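Local structure of McyG protein (Microcystis aeruginosa PCC 7806, 4R0M) at residues A[468-473]-A[481-486]; A[501-506]-A[516-521]. The protein probably activates phenylalanine or a related phenylpropanoid as its acyl-adenylate and passes it to a carrier domain during assembly of the cyanobacterial toxin microcystin. All blocks are in the same frame, centred on the assembly; numbering follows the deposited sequence.

Contact 1: residues A[468-473]-A[481-486]; sequences AAFAVF and LLIITF
Ile483 lies over one face of the Phe470 ring, its CB 4.1 Å from the ring centroid in a CH-pi contact and its CG2 3.6 Å from Phe470 CZ. The ring reaches its partner because CG takes the crowded position between backbone N and carbonyl carbon (chi1 58°). The CG1-CD1 branch of Ile483 instead leads to Val472, its CD1 3.5 Å from Val472 CG2 and the side chains crossing at about a right angle. Thr485 CG2 lies at the ring edge, near its plane. An alanine at Phe470 would remove the ring and probably loosen the packing of Ile483 and Thr485. On the other face, the small methyls of Ala469 and Ala471 sit beside the larger Ile484 and Leu482, with Ala469 CB near Ile484 CG1; helix 498-511 covers Ile484. In the backbone, Ile483 N reaches Phe470 O at 2.8 Å, nearly along the C=O axis, and Phe470 N bonds back to Ile483 O. Two-way pairs also join Ala468 to Thr485 and Val472 to Leu481, and helix 536-545 touches Ala468, Val472 and Thr485. This antiparallel ladder joins strands consecutive in the chain, a beta hairpin that supplies edge strand 468-474 and central strand 479-486 of a three-stranded mixed sheet.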
ATOM      1  N   ALA A 468      -5.873   8.399 -14.177  1.00 37.50           N
ATOM      2  CA  ALA A 468      -4.734   7.662 -14.721  1.00 37.82           C
ATOM      3  C   ALA A 468      -4.317   8.191 -16.091  1.00 38.13           C
ATOM      4  O   ALA A 468      -5.156   8.614 -16.889  1.00 37.79           O
ATOM      5  CB  ALA A 468      -5.049   6.177 -14.803  1.00 38.04           C
ATOM      6  N   ALA A 469      -3.013   8.166 -16.348  1.00 37.94           N
ATOM      7  CA  ALA A 469      -2.468   8.543 -17.642  1.00 38.09           C
ATOM      8  C   ALA A 469      -1.495   7.470 -18.124  1.00 38.94           C
ATOM      9  O   ALA A 469      -0.537   7.127 -17.427  1.00 39.30           O
ATOM     10  CB  ALA A 469      -1.781   9.897 -17.555  1.00 38.35           C
ATOM     11  N   PHE A 470      -1.755   6.936 -19.315  1.00 39.16           N
ATOM     12  CA  PHE A 470      -0.907   5.900 -19.907  1.00 39.96           C
ATOM     13  C   PHE A 470      -0.877   6.008 -21.429  1.00 41.06           C
ATOM     14  O   PHE A 470      -1.749   6.640 -22.031  1.00 41.19           O
ATOM     15  CB  PHE A 470      -1.363   4.499 -19.472  1.00 39.03           C
ATOM     16  CG  PHE A 470      -2.788   4.182 -19.829  1.00 38.35           C
ATOM     17  CD1 PHE A 470      -3.827   4.518 -18.965  1.00 37.91           C
ATOM     18  CD2 PHE A 470      -3.095   3.544 -21.026  1.00 37.88           C
ATOM     19  CE1 PHE A 470      -5.143   4.228 -19.291  1.00 37.84           C
ATOM     20  CE2 PHE A 470      -4.410   3.253 -21.358  1.00 37.87           C
ATOM     21  CZ  PHE A 470      -5.434   3.592 -20.487  1.00 37.87           C
ATOM     22  N   ALA A 471       0.125   5.381 -22.039  1.00 43.35           N
ATOM     23  CA  ALA A 471       0.316   5.436 -23.486  1.00 45.97           C
ATOM     24  C   ALA A 471       0.202   4.065 -24.151  1.00 47.89           C
ATOM     25  O   ALA A 471       0.831   3.098 -23.711  1.00 48.38           O
ATOM     26  CB  ALA A 471       1.658   6.075 -23.816  1.00 46.00           C
ATOM     27  N   VAL A 472      -0.610   3.991 -25.207  1.00 49.26           N
ATOM     28  CA  VAL A 472      -0.688   2.793 -26.048  1.00 50.65           C
ATOM     29  C   VAL A 472      -0.174   3.100 -27.455  1.00 52.20           C
ATOM     30  O   VAL A 472      -0.208   4.251 -27.901  1.00 52.75           O
ATOM     31  CB  VAL A 472      -2.115   2.185 -26.117  1.00 50.44           C
ATOM     32  CG1 VAL A 472      -2.741   2.084 -24.732  1.00 50.58           C
ATOM     33  CG2 VAL A 472      -3.018   2.969 -27.062  1.00 50.25           C
ATOM     34  N   PHE A 473       0.309   2.071 -28.144  1.00 54.10           N
ATOM     35  CA  PHE A 473       0.739   2.212 -29.530  1.00 56.22           C
ATOM     36  C   PHE A 473      -0.399   1.849 -30.481  1.00 57.26           C
ATOM     37  O   PHE A 473      -0.928   0.736 -30.435  1.00 57.26           O
ATOM     38  CB  PHE A 473       1.976   1.351 -29.802  1.00 56.73           C
ATOM     39  CG  PHE A 473       2.562   1.544 -31.173  1.00 58.17           C
ATOM     40  CD1 PHE A 473       3.262   2.707 -31.489  1.00 58.63           C
ATOM     41  CD2 PHE A 473       2.427   0.559 -32.146  1.00 58.78           C
ATOM     42  CE1 PHE A 473       3.809   2.885 -32.753  1.00 59.47           C
ATOM     43  CE2 PHE A 473       2.973   0.731 -33.411  1.00 59.32           C
ATOM     44  CZ  PHE A 473       3.664   1.896 -33.714  1.00 59.35           C
ATOM     45  N   LEU A 481      -0.424   6.968 -28.640  1.00 48.38           N
ATOM     46  CA  LEU A 481      -1.542   7.751 -28.127  1.00 46.90           C
ATOM     47  C   LEU A 481      -1.479   7.875 -26.606  1.00 46.07           C
ATOM     48  O   LEU A 481      -1.146   6.913 -25.907  1.00 45.86           O
ATOM     49  CB  LEU A 481      -2.883   7.125 -28.541  1.00 47.04           C
ATOM     50  CG  LEU A 481      -3.183   6.799 -30.012  1.00 47.06           C
ATOM     51  CD1 LEU A 481      -4.506   6.055 -30.121  1.00 46.47           C
ATOM     52  CD2 LEU A 481      -3.197   8.041 -30.892  1.00 46.89           C
ATOM     53  N   LEU A 482      -1.787   9.069 -26.106  1.00 43.55           N
ATOM     54  CA  LEU A 482      -1.932   9.297 -24.675  1.00 41.40           C
ATOM     55  C   LEU A 482      -3.393   9.116 -24.293  1.00 40.39           C
ATOM     56  O   LEU A 482      -4.276   9.766 -24.859  1.00 40.51           O
ATOM     57  CB  LEU A 482      -1.451  10.700 -24.290  1.00 41.00           C
ATOM     58  CG  LEU A 482      -1.769  11.207 -22.876  1.00 40.70           C
ATOM     59  CD1 LEU A 482      -0.967  10.457 -21.819  1.00 40.22           C
ATOM     60  CD2 LEU A 482      -1.527  12.705 -22.773  1.00 40.54           C
ATOM     61  N   ILE A 483      -3.643   8.228 -23.335  1.00 39.13           N
ATOM     62  CA  ILE A 483      -5.000   7.967 -22.866  1.00 38.24           C
ATOM     63  C   ILE A 483      -5.141   8.407 -21.414  1.00 37.52           C
ATOM     64  O   ILE A 483      -4.292   8.106 -20.575  1.00 37.29           O
ATOM     65  CB  ILE A 483      -5.410   6.481 -23.043  1.00 38.20           C
ATOM     66  CG1 ILE A 483      -5.429   6.092 -24.526  1.00 38.86           C
ATOM     67  CG2 ILE A 483      -6.793   6.219 -22.462  1.00 37.06           C
ATOM     68  CD1 ILE A 483      -4.082   5.684 -25.083  1.00 40.14           C
ATOM     69  N   ILE A 484      -6.221   9.132 -21.142  1.00 37.49           N
ATOM     70  CA  ILE A 484      -6.515   9.629 -19.810  1.00 37.84           C
ATOM     71  C   ILE A 484      -7.872   9.110 -19.342  1.00 38.82           C
ATOM     72  O   ILE A 484      -8.890   9.306 -20.008  1.00 39.31           O
ATOM     73  CB  ILE A 484      -6.453  11.174 -19.763  1.00 37.60           C
ATOM     74  CG1 ILE A 484      -4.991  11.634 -19.753  1.00 37.21           C
ATOM     75  CG2 ILE A 484      -7.200  11.720 -18.551  1.00 37.94           C
ATOM     76  CD1 ILE A 484      -4.782  13.086 -20.127  1.00 37.28           C
ATOM     77  N   THR A 485      -7.866   8.423 -18.204  1.00 39.46           N
ATOM     78  CA  THR A 485      -9.092   7.965 -17.568  1.00 40.14           C
ATOM     79  C   THR A 485      -9.263   8.693 -16.247  1.00 40.82           C
ATOM     80  O   THR A 485      -8.283   8.990 -15.563  1.00 41.13           O
ATOM     81  CB  THR A 485      -9.080   6.446 -17.320  1.00 41.54           C
ATOM     82  OG1 THR A 485      -7.913   6.091 -16.570  1.00 42.21           O
ATOM     83  CG2 THR A 485      -9.085   5.683 -18.644  1.00 41.90           C
ATOM     84  N   PHE A 486     -10.512   8.986 -15.899  1.00 41.37           N
ATOM     85  CA  PHE A 486     -10.825   9.733 -14.690  1.00 42.15           C
ATOM     86  C   PHE A 486     -12.234   9.397 -14.209  1.00 43.12           C
ATOM     87  O   PHE A 486     -12.992   8.725 -14.907  1.00 43.35           O
ATOM     88  CB  PHE A 486     -10.692  11.241 -14.951  1.00 41.96           C
ATOM     89  CG  PHE A 486     -11.868  11.842 -15.670  1.00 42.34           C
ATOM     90  CD1 PHE A 486     -12.024  11.676 -17.043  1.00 42.57           C
ATOM     91  CD2 PHE A 486     -12.824  12.574 -14.974  1.00 42.84           C
ATOM     92  CE1 PHE A 486     -13.110  12.225 -17.705  1.00 42.82           C
ATOM     93  CE2 PHE A 486     -13.915  13.123 -15.631  1.00 43.13           C
ATOM     94  CZ  PHE A 486     -14.057  12.949 -16.998  1.00 43.11           C
TER

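Contact 2: residues A[501-506]-A[516-521]; sequences RKIRSH and AYVIPL
Ile503 is the first residue of helix segment 501-506 to meet the strand, and its side chain sets out toward it. With CG1 anti to its own carbonyl carbon (chi1 -70°), the side chain extends its CD1 to within 3.9 Å of Val518 CG1. The two branched side chains cross obliquely, Val518 CG1 also lying 4.1 Å from Ile503 CG2. Val518 sets CG1 anti to its backbone N (chi1 -178°), pointing this methyl at the helix; compact aliphatic groups suit a buried seam in which the helix and strand axes approach to 9.1 Å. Phe486 of the adjoining strand touches both residues and continues the apolar layer. One residue on, Arg504 starts off to the flank, then bends at chi3 (-47°) and brings its guanidinium back to the strand. There NH1 makes a weak hydrogen bond of 3.3 Å to Ala516 O and another weak one to Pro515 O, while Val518 CG2 lies over one face of the guanidinium. An apolar centre thus carries the packing, while the arginine sits at a partly exposed border where its charge can probably keep some contact with solvent; both bonds of NH1 being weak, the polar part is probably a minor supplement.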
ATOM      1  N   ARG A 501     -13.676  17.877 -22.372  1.00 54.76           N
ATOM      2  CA  ARG A 501     -13.114  18.960 -23.171  1.00 55.35           C
ATOM      3  C   ARG A 501     -12.130  19.786 -22.340  1.00 53.82           C
ATOM      4  O   ARG A 501     -11.053  20.152 -22.814  1.00 53.08           O
ATOM      5  CB  ARG A 501     -14.237  19.853 -23.708  1.00 57.60           C
ATOM      6  CG  ARG A 501     -13.870  20.639 -24.957  1.00 59.89           C
ATOM      7  CD  ARG A 501     -14.949  21.646 -25.340  1.00 61.79           C
ATOM      8  NE  ARG A 501     -16.191  21.026 -25.810  1.00 62.54           N
ATOM      9  CZ  ARG A 501     -16.381  20.534 -27.034  1.00 63.01           C
ATOM     10  NH1 ARG A 501     -15.407  20.562 -27.936  1.00 63.67           N
ATOM     11  NH2 ARG A 501     -17.551  19.999 -27.357  1.00 62.68           N
ATOM     12  N   LYS A 502     -12.509  20.053 -21.092  1.00 53.05           N
ATOM     13  CA  LYS A 502     -11.696  20.832 -20.163  1.00 51.87           C
ATOM     14  C   LYS A 502     -10.376  20.138 -19.818  1.00 50.01           C
ATOM     15  O   LYS A 502      -9.369  20.805 -19.575  1.00 50.36           O
ATOM     16  CB  LYS A 502     -12.494  21.118 -18.893  1.00 54.18           C
ATOM     17  CG  LYS A 502     -12.201  22.468 -18.256  1.00 56.53           C
ATOM     18  CD  LYS A 502     -13.360  22.930 -17.382  1.00 58.09           C
ATOM     19  CE  LYS A 502     -14.554  23.375 -18.215  1.00 58.77           C
ATOM     20  NZ  LYS A 502     -15.772  23.597 -17.388  1.00 59.69           N
ATOM     21  N   ILE A 503     -10.386  18.806 -19.807  1.00 47.59           N
ATOM     22  CA  ILE A 503      -9.184  18.012 -19.539  1.00 46.08           C
ATOM     23  C   ILE A 503      -8.199  18.085 -20.709  1.00 45.36           C
ATOM     24  O   ILE A 503      -7.013  18.356 -20.509  1.00 44.90           O
ATOM     25  CB  ILE A 503      -9.524  16.542 -19.179  1.00 45.32           C
ATOM     26  CG1 ILE A 503     -10.189  16.474 -17.802  1.00 45.53           C
ATOM     27  CG2 ILE A 503      -8.272  15.671 -19.181  1.00 44.77           C
ATOM     28  CD1 ILE A 503     -10.948  15.192 -17.529  1.00 45.36           C
ATOM     29  N   ARG A 504      -8.699  17.859 -21.924  1.00 44.93           N
ATOM     30  CA  ARG A 504      -7.866  17.871 -23.129  1.00 43.92           C
ATOM     31  C   ARG A 504      -7.106  19.187 -23.313  1.00 43.46           C
ATOM     32  O   ARG A 504      -5.899  19.174 -23.562  1.00 43.07           O
ATOM     33  CB  ARG A 504      -8.703  17.569 -24.375  1.00 43.08           C
ATOM     34  CG  ARG A 504      -7.887  17.047 -25.550  1.00 42.62           C
ATOM     35  CD  ARG A 504      -8.713  16.912 -26.823  1.00 42.07           C
ATOM     36  NE  ARG A 504     -10.005  16.252 -26.614  1.00 41.20           N
ATOM     37  CZ  ARG A 504     -10.189  14.935 -26.567  1.00 40.64           C
ATOM     38  NH1 ARG A 504      -9.165  14.103 -26.704  1.00 40.31           N
ATOM     39  NH2 ARG A 504     -11.407  14.448 -26.378  1.00 41.24           N
ATOM     40  N   SER A 505      -7.812  20.310 -23.182  1.00 43.37           N
ATOM     41  CA  SER A 505      -7.200  21.629 -23.364  1.00 44.86           C
ATOM     42  C   SER A 505      -6.169  21.947 -22.280  1.00 45.27           C
ATOM     43  O   SER A 505      -5.062  22.393 -22.587  1.00 45.64           O
ATOM     44  CB  SER A 505      -8.264  22.727 -23.443  1.00 45.29           C
ATOM     45  OG  SER A 505      -9.063  22.750 -22.275  1.00 46.73           O
ATOM     46  N   HIS A 506      -6.527  21.692 -21.021  1.00 45.55           N
ATOM     47  CA  HIS A 506      -5.627  21.933 -19.889  1.00 45.60           C
ATOM     48  C   HIS A 506      -4.342  21.154 -19.989  1.00 44.88           C
ATOM     49  O   HIS A 506      -3.277  21.665 -19.638  1.00 45.36           O
ATOM     50  CB  HIS A 506      -6.332  21.640 -18.569  1.00 46.92           C
ATOM     51  CG  HIS A 506      -5.670  22.275 -17.370  1.00 48.12           C
ATOM     52  ND1 HIS A 506      -4.921  21.574 -16.497  1.00 48.57           N
ATOM     53  CD2 HIS A 506      -5.669  23.595 -16.918  1.00 48.29           C
ATOM     54  CE1 HIS A 506      -4.465  22.398 -15.535  1.00 48.63           C
ATOM     55  NE2 HIS A 506      -4.921  23.635 -15.796  1.00 48.76           N
ATOM     56  N   ALA A 516      -5.433  11.529 -26.667  1.00 40.47           N
ATOM     57  CA  ALA A 516      -6.240  11.043 -27.783  1.00 40.79           C
ATOM     58  C   ALA A 516      -7.656  10.713 -27.311  1.00 41.35           C
ATOM     59  O   ALA A 516      -8.635  11.060 -27.977  1.00 41.44           O
ATOM     60  CB  ALA A 516      -5.589   9.831 -28.429  1.00 40.43           C
ATOM     61  N   TYR A 517      -7.752  10.059 -26.153  1.00 41.31           N
ATOM     62  CA  TYR A 517      -9.040   9.715 -25.552  1.00 41.79           C
ATOM     63  C   TYR A 517      -9.095  10.109 -24.080  1.00 41.89           C
ATOM     64  O   TYR A 517      -8.118   9.945 -23.347  1.00 42.37           O
ATOM     65  CB  TYR A 517      -9.325   8.217 -25.694  1.00 42.07           C
ATOM     66  CG  TYR A 517      -9.276   7.698 -27.116  1.00 42.16           C
ATOM     67  CD1 TYR A 517     -10.379   7.823 -27.963  1.00 42.52           C
ATOM     68  CD2 TYR A 517      -8.129   7.078 -27.611  1.00 42.31           C
ATOM     69  CE1 TYR A 517     -10.337   7.348 -29.265  1.00 42.83           C
ATOM     70  CE2 TYR A 517      -8.077   6.598 -28.911  1.00 42.45           C
ATOM     71  CZ  TYR A 517      -9.184   6.735 -29.732  1.00 42.77           C
ATOM     72  OH  TYR A 517      -9.137   6.262 -31.022  1.00 43.16           O
ATOM     73  N   VAL A 518     -10.243  10.635 -23.661  1.00 42.06           N
ATOM     74  CA  VAL A 518     -10.494  10.960 -22.259  1.00 42.26           C
ATOM     75  C   VAL A 518     -11.791  10.281 -21.834  1.00 42.43           C
ATOM     76  O   VAL A 518     -12.880  10.682 -22.253  1.00 42.46           O
ATOM     77  CB  VAL A 518     -10.577  12.486 -22.011  1.00 42.87           C
ATOM     78  CG1 VAL A 518     -10.784  12.781 -20.533  1.00 41.85           C
ATOM     79  CG2 VAL A 518      -9.322  13.187 -22.508  1.00 42.54           C
ATOM     80  N   ILE A 519     -11.665   9.251 -21.000  1.00 43.13           N
ATOM     81  CA  ILE A 519     -12.797   8.396 -20.641  1.00 42.58           C
ATOM     82  C   ILE A 519     -13.232   8.562 -19.180  1.00 43.24           C
ATOM     83  O   ILE A 519     -12.476   8.234 -18.260  1.00 42.96           O
ATOM     84  CB  ILE A 519     -12.489   6.907 -20.911  1.00 42.06           C
ATOM     85  CG1 ILE A 519     -11.821   6.727 -22.281  1.00 41.55           C
ATOM     86  CG2 ILE A 519     -13.764   6.077 -20.800  1.00 42.09           C
ATOM     87  CD1 ILE A 519     -10.865   5.555 -22.357  1.00 40.85           C
ATOM     88  N   PRO A 520     -14.459   9.075 -18.966  1.00 43.81           N
ATOM     89  CA  PRO A 520     -15.070   9.117 -17.639  1.00 44.30           C
ATOM     90  C   PRO A 520     -15.400   7.712 -17.150  1.00 45.61           C
ATOM     91  O   PRO A 520     -15.765   6.844 -17.950  1.00 46.32           O
ATOM     92  CB  PRO A 520     -16.365   9.906 -17.868  1.00 44.39           C
ATOM     93  CG  PRO A 520     -16.148  10.658 -19.136  1.00 44.08           C
ATOM     94  CD  PRO A 520     -15.293   9.756 -19.969  1.00 44.00           C
ATOM     95  N   LEU A 521     -15.263   7.495 -15.847  1.00 46.33           N
ATOM     96  CA  LEU A 521     -15.528   6.192 -15.254  1.00 46.87           C
ATOM     97  C   LEU A 521     -16.272   6.278 -13.932  1.00 47.34           C
ATOM     98  O   LEU A 521     -16.054   7.197 -13.138  1.00 46.88           O
ATOM     99  CB  LEU A 521     -14.228   5.409 -15.067  1.00 46.87           C
ATOM    100  CG  LEU A 521     -13.829   4.465 -16.201  1.00 47.13           C
ATOM    101  CD1 LEU A 521     -12.394   4.000 -16.014  1.00 46.95           C
ATOM    102  CD2 LEU A 521     -14.777   3.274 -16.274  1.00 47.21           C
TER

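In the fold
Contact 1 and contact 2 have their centres about 10 Å apart and come in series along the chain, the hairpin closing before the helix-strand pair begins. They share one three-stranded mixed sheet: strand 468-474 lies at one edge, strand 479-486 in the middle and strand 517-520 at the other edge, parallel to the middle strand. Helix 498-511 makes the beta-alpha-beta crossover between these last two. Probable backbone hydrogen bonds from Ala516 N to Leu482 O and from Ile519 N to Ile484 O join the contacts directly. Together they belong to a small alpha/beta unit, consistent with the C-terminal subdomain of ANL adenylating enzymes, which in relatives rotates between adenylation and thioester-forming states.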